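Local coordinates for penicillin-binding protein PbpB (PDB 6KGU) that synthesises cross-linked peptidoglycan from lipid intermediates during cell wall biogenesis and binds penicillin and other beta-lactam antibiotics through its transpeptidase domain, at residues R447-R452 and Q459-T464; I496-I501 and S529-F534. All coordinates share one frame; numbering follows the deposited sequence.

Interaction 1. Residues R447-R452 and Q459-T464. With AZR (2-({[(1Z)-1-(2-amino-1,3-thiazol-4-yl)-2-oxo-2-{[(2S,3S)-1-oxo-3-(sulfoamino)butan-2-yl]amino}ethylidene]amino}oxy)-2-methylpropanoic acid), chain B.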
loop_
_atom_site.group_PDB
_atom_site.type_symbol
_atom_site.label_atom_id
_atom_site.label_comp_id
_atom_site.label_asym_id
_atom_site.label_seq_id
_atom_site.Cartn_x
_atom_site.Cartn_y
_atom_site.Cartn_z
ATOM N N ARG A 447 15.748 6.519 -6.030
ATOM C CA ARG A 447 16.102 7.802 -5.419
ATOM C C ARG A 447 15.989 8.942 -6.422
ATOM O O ARG A 447 15.740 10.090 -6.038
ATOM C CB ARG A 447 17.527 7.768 -4.848
ATOM C CG ARG A 447 17.699 6.897 -3.610
ATOM C CD ARG A 447 19.175 6.848 -3.181
ATOM N NE ARG A 447 19.690 8.158 -2.788
ATOM C CZ ARG A 447 20.982 8.440 -2.601
ATOM N NH1 ARG A 447 21.922 7.507 -2.769
ATOM N NH2 ARG A 447 21.339 9.659 -2.244
ATOM N N ALA A 448 16.165 8.643 -7.713
ATOM C CA ALA A 448 16.073 9.685 -8.732
ATOM C C ALA A 448 14.686 10.315 -8.785
ATOM O O ALA A 448 14.550 11.491 -9.144
ATOM C CB ALA A 448 16.436 9.105 -10.100
ATOM N N VAL A 449 13.648 9.552 -8.434
ATOM C CA VAL A 449 12.286 10.067 -8.501
ATOM C C VAL A 449 12.104 11.258 -7.565
ATOM O O VAL A 449 11.378 12.207 -7.885
ATOM C CB VAL A 449 11.292 8.931 -8.186
ATOM C CG1 VAL A 449 9.891 9.493 -7.859
ATOM C CG2 VAL A 449 11.234 7.928 -9.357
ATOM N N VAL A 450 12.773 11.251 -6.413
ATOM C CA VAL A 450 12.595 12.323 -5.436
ATOM C C VAL A 450 13.714 13.350 -5.512
ATOM O O VAL A 450 13.786 14.245 -4.663
ATOM C CB VAL A 450 12.464 11.769 -4.007
ATOM C CG1 VAL A 450 11.335 10.744 -3.943
ATOM C CG2 VAL A 450 13.784 11.153 -3.549
ATOM N N GLN A 451 14.576 13.261 -6.521
ATOM C CA GLN A 451 15.680 14.198 -6.644
ATOM C C GLN A 451 15.222 15.504 -7.272
ATOM O O GLN A 451 14.505 15.523 -8.278
ATOM C CB GLN A 451 16.813 13.596 -7.473
ATOM C CG GLN A 451 17.940 14.586 -7.795
ATOM C CD GLN A 451 19.166 13.884 -8.340
ATOM O OE1 GLN A 451 19.859 13.178 -7.610
ATOM N NE2 GLN A 451 19.422 14.048 -9.629
ATOM N N ARG A 452 15.666 16.599 -6.676
ATOM C CA ARG A 452 15.326 17.951 -7.090
ATOM C C ARG A 452 16.441 18.514 -7.968
ATOM O O ARG A 452 17.623 18.259 -7.720
ATOM C CB ARG A 452 15.115 18.828 -5.842
ATOM C CG ARG A 452 14.325 20.093 -6.079
ATOM C CD ARG A 452 13.968 20.829 -4.779
ATOM N NE ARG A 452 12.737 20.351 -4.146
ATOM C CZ ARG A 452 11.515 20.515 -4.653
ATOM N NH1 ARG A 452 11.350 21.113 -5.821
ATOM N NH2 ARG A 452 10.451 20.060 -4.001
ATOM N N GLN A 459 15.844 16.385 -12.510
ATOM C CA GLN A 459 14.771 16.317 -11.526
ATOM C C GLN A 459 13.824 15.169 -11.849
ATOM O O GLN A 459 13.454 14.974 -13.005
ATOM C CB GLN A 459 13.988 17.623 -11.481
ATOM C CG GLN A 459 12.911 17.664 -10.392
ATOM C CD GLN A 459 12.582 19.081 -10.012
ATOM O OE1 GLN A 459 13.447 19.804 -9.514
ATOM N NE2 GLN A 459 11.350 19.503 -10.277
ATOM N N GLY A 460 13.441 14.408 -10.818
ATOM C CA GLY A 460 12.443 13.368 -10.957
ATOM C C GLY A 460 11.026 13.915 -10.902
ATOM O O GLY A 460 10.788 15.116 -10.796
ATOM N N THR A 461 10.059 13.001 -11.008
ATOM C CA THR A 461 8.651 13.385 -10.991
ATOM C C THR A 461 8.152 13.768 -9.595
ATOM O O THR A 461 7.109 14.419 -9.495
ATOM C CB THR A 461 7.785 12.248 -11.534
ATOM O OG1 THR A 461 8.056 11.053 -10.779
ATOM C CG2 THR A 461 8.049 11.989 -13.032
ATOM N N GLY A 462 8.850 13.378 -8.521
ATOM C CA GLY A 462 8.352 13.614 -7.177
ATOM C C GLY A 462 9.349 14.223 -6.200
ATOM O O GLY A 462 9.598 13.677 -5.122
ATOM N N PRO A 463 9.919 15.386 -6.540
ATOM C CA PRO A 463 10.932 15.977 -5.652
ATOM C C PRO A 463 10.394 16.377 -4.286
ATOM O O PRO A 463 11.157 16.347 -3.311
ATOM C CB PRO A 463 11.431 17.196 -6.450
ATOM C CG PRO A 463 10.267 17.559 -7.325
ATOM C CD PRO A 463 9.662 16.232 -7.720
ATOM N N THR A 464 9.106 16.733 -4.170
ATOM C CA THR A 464 8.587 17.026 -2.832
ATOM C C THR A 464 8.546 15.785 -1.936
ATOM O O THR A 464 8.404 15.928 -0.716
ATOM C CB THR A 464 7.191 17.687 -2.890
ATOM O OG1 THR A 464 6.210 16.765 -3.383
ATOM C CG2 THR A 464 7.199 18.916 -3.794
HETATM C C7 AZR B . 3.024 10.137 -16.706
HETATM S S8 AZR B . -2.355 3.594 -17.068
HETATM O O9 AZR B . 1.708 6.798 -14.010
HETATM O O10 AZR B . 1.114 7.120 -18.674
HETATM O O11 AZR B . -0.896 9.489 -18.162
HETATM N N12 AZR B . 3.897 8.968 -14.705
HETATM N N13 AZR B . 0.887 7.723 -16.488
HETATM N N14 AZR B . -1.756 8.362 -18.001
HETATM N N15 AZR B . -3.190 6.023 -17.387
HETATM N N16 AZR B . -4.894 4.475 -16.904
HETATM S S17 AZR B . 4.049 9.863 -13.392
HETATM C C18 AZR B . 2.745 9.123 -15.611
HETATM C C19 AZR B . 2.306 7.750 -16.147
HETATM C C20 AZR B . 2.458 6.773 -14.953
HETATM C C21 AZR B . 0.411 7.351 -17.691
HETATM C C22 AZR B . -1.075 7.304 -17.765
HETATM C C23 AZR B . -1.595 10.696 -18.370
HETATM C C24 AZR B . -1.808 6.034 -17.527
HETATM C C25 AZR B . -1.194 4.830 -17.393
HETATM C C26 AZR B . -3.615 4.804 -17.132
HETATM C C27 AZR B . -2.275 11.025 -17.053
HETATM C C28 AZR B . -0.634 11.796 -18.784
HETATM C C29 AZR B . -2.625 10.462 -19.473
HETATM O O30 AZR B . -2.566 9.540 -20.258
HETATM O O31 AZR B . -3.542 11.378 -19.509
HETATM O O32 AZR B . 4.382 11.181 -13.790
HETATM O O33 AZR B . 5.315 9.331 -12.656
HETATM O O34 AZR B . 2.940 9.600 -12.551
HETATM O O HOH W 1 14.153 16.256 -3.019
#
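P463 lies against one face of the R452 guanidinium: its CB sits over the centre of the planar group, 3.8 Å from CZ, and the arginine side chain crosses the proline ring at about a right angle. At the edge of the guanidinium, in its plane, the CG2 methyl of T464 comes within 3.5 Å of NH2. A bend at chi3 (-86°) turns NE out of the extended line of the R452 chain, whose CB and CG already run past the proline CB. The Q459 side chain lies alongside that of R452 and points the same way, its amide plane turned 79° from the guanidinium; OE1 approaches R452 CG but is hydrogen-bonded to D453 N. The two backbones are also joined directly. G460 N donates to Q451 O at 3.0 Å, and G462 N reaches V449 O at 2.9 Å. G460 CA makes a CA-H...O contact with A448 O at 3.4 Å, and a CB on this glycine would point toward the carbonyl oxygens of A448 and V449 and clash with them. Water 1 donates both to V450 O and to P463 O. Both segments belong to the loop between helix 436-445 and strand 473-483 of the transpeptidase domain, and the second carries T461 to the aztreonam pocket. T461 OG1 is hydrogen-bonded to T476 OG1, while its CG2 packs 3.8 Å from O32 and O33 of the bound drug. V449 CG1 also packs on T461 OG1 at 3.8 Å.

Interaction 2. Residues I496-I501 and S529-F534; sequences ITFAGI and SAAPLF
Strand 493-502 of the antiparallel sheet in the transpeptidase domain is covered here by the start of helix 531-544. The packing centres on two aromatic rings. F498 CE1 stands 3.4 Å from F534 CG, over one face of the F534 ring and offset toward its rim; with centroids 4.7 Å apart and planes at 42°, the rings meet obliquely. CD1 of F498 also approaches F534 CG and CD2. In each phenylalanine the bond to CB faces the other segment and CG is anti to the backbone N (chi1 -166° in F498, 173° in F534). Farther along the strand, G500 brings bare backbone against the second ring: its CA lies 3.4 Å from F534 CE2, where a side chain would collide with the phenylalanine. At the other end, the CB of A530 fits between I496 and F498, 3.9 Å from I496 CG2 and equally far from F498 CB. The same I496 methyl also reaches A530 N at 3.5 Å. No direct hydrogen bond joins the two segments, but water 2 bridges them, donating to T497 O and accepting from A530 N. S529 OG accepts from A531 N at 2.9 Å, a capping bond at the helix start. Beyond the contact, A530 also packs on I513 and L515 of the adjoining strand 509-516, while T497, on the opposite side of strand 493-502, touches V270 close to S269, the probable acyl-ester nucleophile. A C-terminal helix laid on the antiparallel sheet in this way is characteristic of the penicillin-binding transpeptidase fold.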
loop_
_atom_site.group_PDB
_atom_site.type_symbol
_atom_site.label_atom_id
_atom_site.label_comp_id
_atom_site.label_asym_id
_atom_site.label_seq_id
_atom_site.Cartn_x
_atom_site.Cartn_y
_atom_site.Cartn_z
ATOM N N ILE A 496 -4.145 8.782 -8.335
ATOM C CA ILE A 496 -2.796 9.209 -7.980
ATOM C C ILE A 496 -2.248 8.236 -6.944
ATOM O O ILE A 496 -2.910 7.958 -5.938
ATOM C CB ILE A 496 -2.808 10.644 -7.426
ATOM C CG1 ILE A 496 -3.482 11.587 -8.432
ATOM C CG2 ILE A 496 -1.403 11.087 -6.983
ATOM C CD1 ILE A 496 -2.991 11.491 -9.817
ATOM N N THR A 497 -1.033 7.744 -7.172
ATOM C CA THR A 497 -0.364 6.824 -6.263
ATOM C C THR A 497 1.040 7.315 -5.962
ATOM O O THR A 497 1.644 8.046 -6.751
ATOM C CB THR A 497 -0.264 5.412 -6.850
ATOM O OG1 THR A 497 0.263 5.479 -8.180
ATOM C CG2 THR A 497 -1.646 4.749 -6.874
ATOM N N PHE A 498 1.538 6.930 -4.792
ATOM C CA PHE A 498 2.955 7.015 -4.480
ATOM C C PHE A 498 3.297 5.797 -3.642
ATOM O O PHE A 498 2.529 5.414 -2.756
ATOM C CB PHE A 498 3.350 8.307 -3.711
ATOM C CG PHE A 498 4.861 8.559 -3.678
ATOM C CD1 PHE A 498 5.670 7.942 -2.734
ATOM C CD2 PHE A 498 5.464 9.382 -4.621
ATOM C CE1 PHE A 498 7.045 8.156 -2.714
ATOM C CE2 PHE A 498 6.844 9.586 -4.617
ATOM C CZ PHE A 498 7.633 8.970 -3.660
ATOM N N ALA A 499 4.433 5.178 -3.935
ATOM C CA ALA A 499 4.945 4.111 -3.087
ATOM C C ALA A 499 6.420 4.389 -2.884
ATOM O O ALA A 499 7.120 4.705 -3.848
ATOM C CB ALA A 499 4.738 2.726 -3.708
ATOM N N GLY A 500 6.884 4.310 -1.640
ATOM C CA GLY A 500 8.281 4.600 -1.398
ATOM C C GLY A 500 8.825 3.803 -0.234
ATOM O O GLY A 500 8.101 3.087 0.464
ATOM N N ILE A 501 10.126 3.963 -0.020
ATOM C CA ILE A 501 10.883 3.205 0.970
ATOM C C ILE A 501 11.708 4.195 1.778
ATOM O O ILE A 501 12.377 5.061 1.200
ATOM C CB ILE A 501 11.792 2.160 0.292
ATOM C CG1 ILE A 501 10.943 1.137 -0.495
ATOM C CG2 ILE A 501 12.703 1.475 1.300
ATOM C CD1 ILE A 501 11.749 0.273 -1.495
ATOM N N SER A 529 -0.374 15.402 -6.990
ATOM C CA SER A 529 0.668 14.509 -6.517
ATOM C C SER A 529 0.384 14.071 -5.089
ATOM O O SER A 529 -0.177 14.830 -4.293
ATOM C CB SER A 529 2.043 15.179 -6.606
ATOM O OG SER A 529 3.040 14.324 -6.069
ATOM N N ALA A 530 0.745 12.822 -4.793
ATOM C CA ALA A 530 0.766 12.287 -3.447
ATOM C C ALA A 530 2.135 12.405 -2.804
ATOM O O ALA A 530 2.289 12.028 -1.638
ATOM C CB ALA A 530 0.335 10.817 -3.447
ATOM N N ALA A 531 3.132 12.887 -3.543
ATOM C CA ALA A 531 4.476 13.017 -2.989
ATOM C C ALA A 531 4.524 13.791 -1.667
ATOM O O ALA A 531 5.224 13.331 -0.755
ATOM C CB ALA A 531 5.402 13.637 -4.052
ATOM N N PRO A 532 3.794 14.896 -1.465
ATOM C CA PRO A 532 3.873 15.576 -0.154
ATOM C C PRO A 532 3.388 14.736 1.000
ATOM O O PRO A 532 3.907 14.890 2.112
ATOM C CB PRO A 532 3.000 16.825 -0.343
ATOM C CG PRO A 532 2.999 17.060 -1.826
ATOM C CD PRO A 532 3.001 15.684 -2.427
ATOM N N LEU A 533 2.413 13.842 0.784
ATOM C CA LEU A 533 1.953 13.009 1.889
ATOM C C LEU A 533 3.011 11.977 2.266
ATOM O O LEU A 533 3.205 11.672 3.453
ATOM C CB LEU A 533 0.627 12.344 1.527
ATOM C CG LEU A 533 0.002 11.407 2.553
ATOM C CD1 LEU A 533 -0.096 12.069 3.931
ATOM C CD2 LEU A 533 -1.382 10.995 2.058
ATOM N N PHE A 534 3.713 11.439 1.274
ATOM C CA PHE A 534 4.832 10.558 1.588
ATOM C C PHE A 534 5.914 11.316 2.351
ATOM O O PHE A 534 6.483 10.795 3.312
ATOM C CB PHE A 534 5.405 9.948 0.305
ATOM C CG PHE A 534 6.679 9.155 0.531
ATOM C CD1 PHE A 534 7.924 9.785 0.491
ATOM C CD2 PHE A 534 6.624 7.777 0.781
ATOM C CE1 PHE A 534 9.102 9.056 0.711
ATOM C CE2 PHE A 534 7.794 7.032 0.986
ATOM C CZ PHE A 534 9.037 7.686 0.954
HETATM O O HOH W 2 2.149 10.935 -6.615
#

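Overall arrangement
The centres of interactions 1 and 2 are about 11 Å apart in the transpeptidase domain, and they follow one another along the chain, the first closing before the second opens. Interaction 1 folds the loop that precedes strand 473-483; interaction 2 joins strand 493-502, which neighbours that strand in the sheet, to helix 531-544. The two contacts meet where T464 OG1 packs against A531 CB and P532 CD, and where V450 CG1 approaches F498 CZ. Strand 473-483 links both to the active site: its T476 is hydrogen-bonded to T461 and to aztreonam, and is touched by F498. The loop therefore borders the drug pocket directly, whereas the helix-on-sheet packing is part of the buried interior beside it.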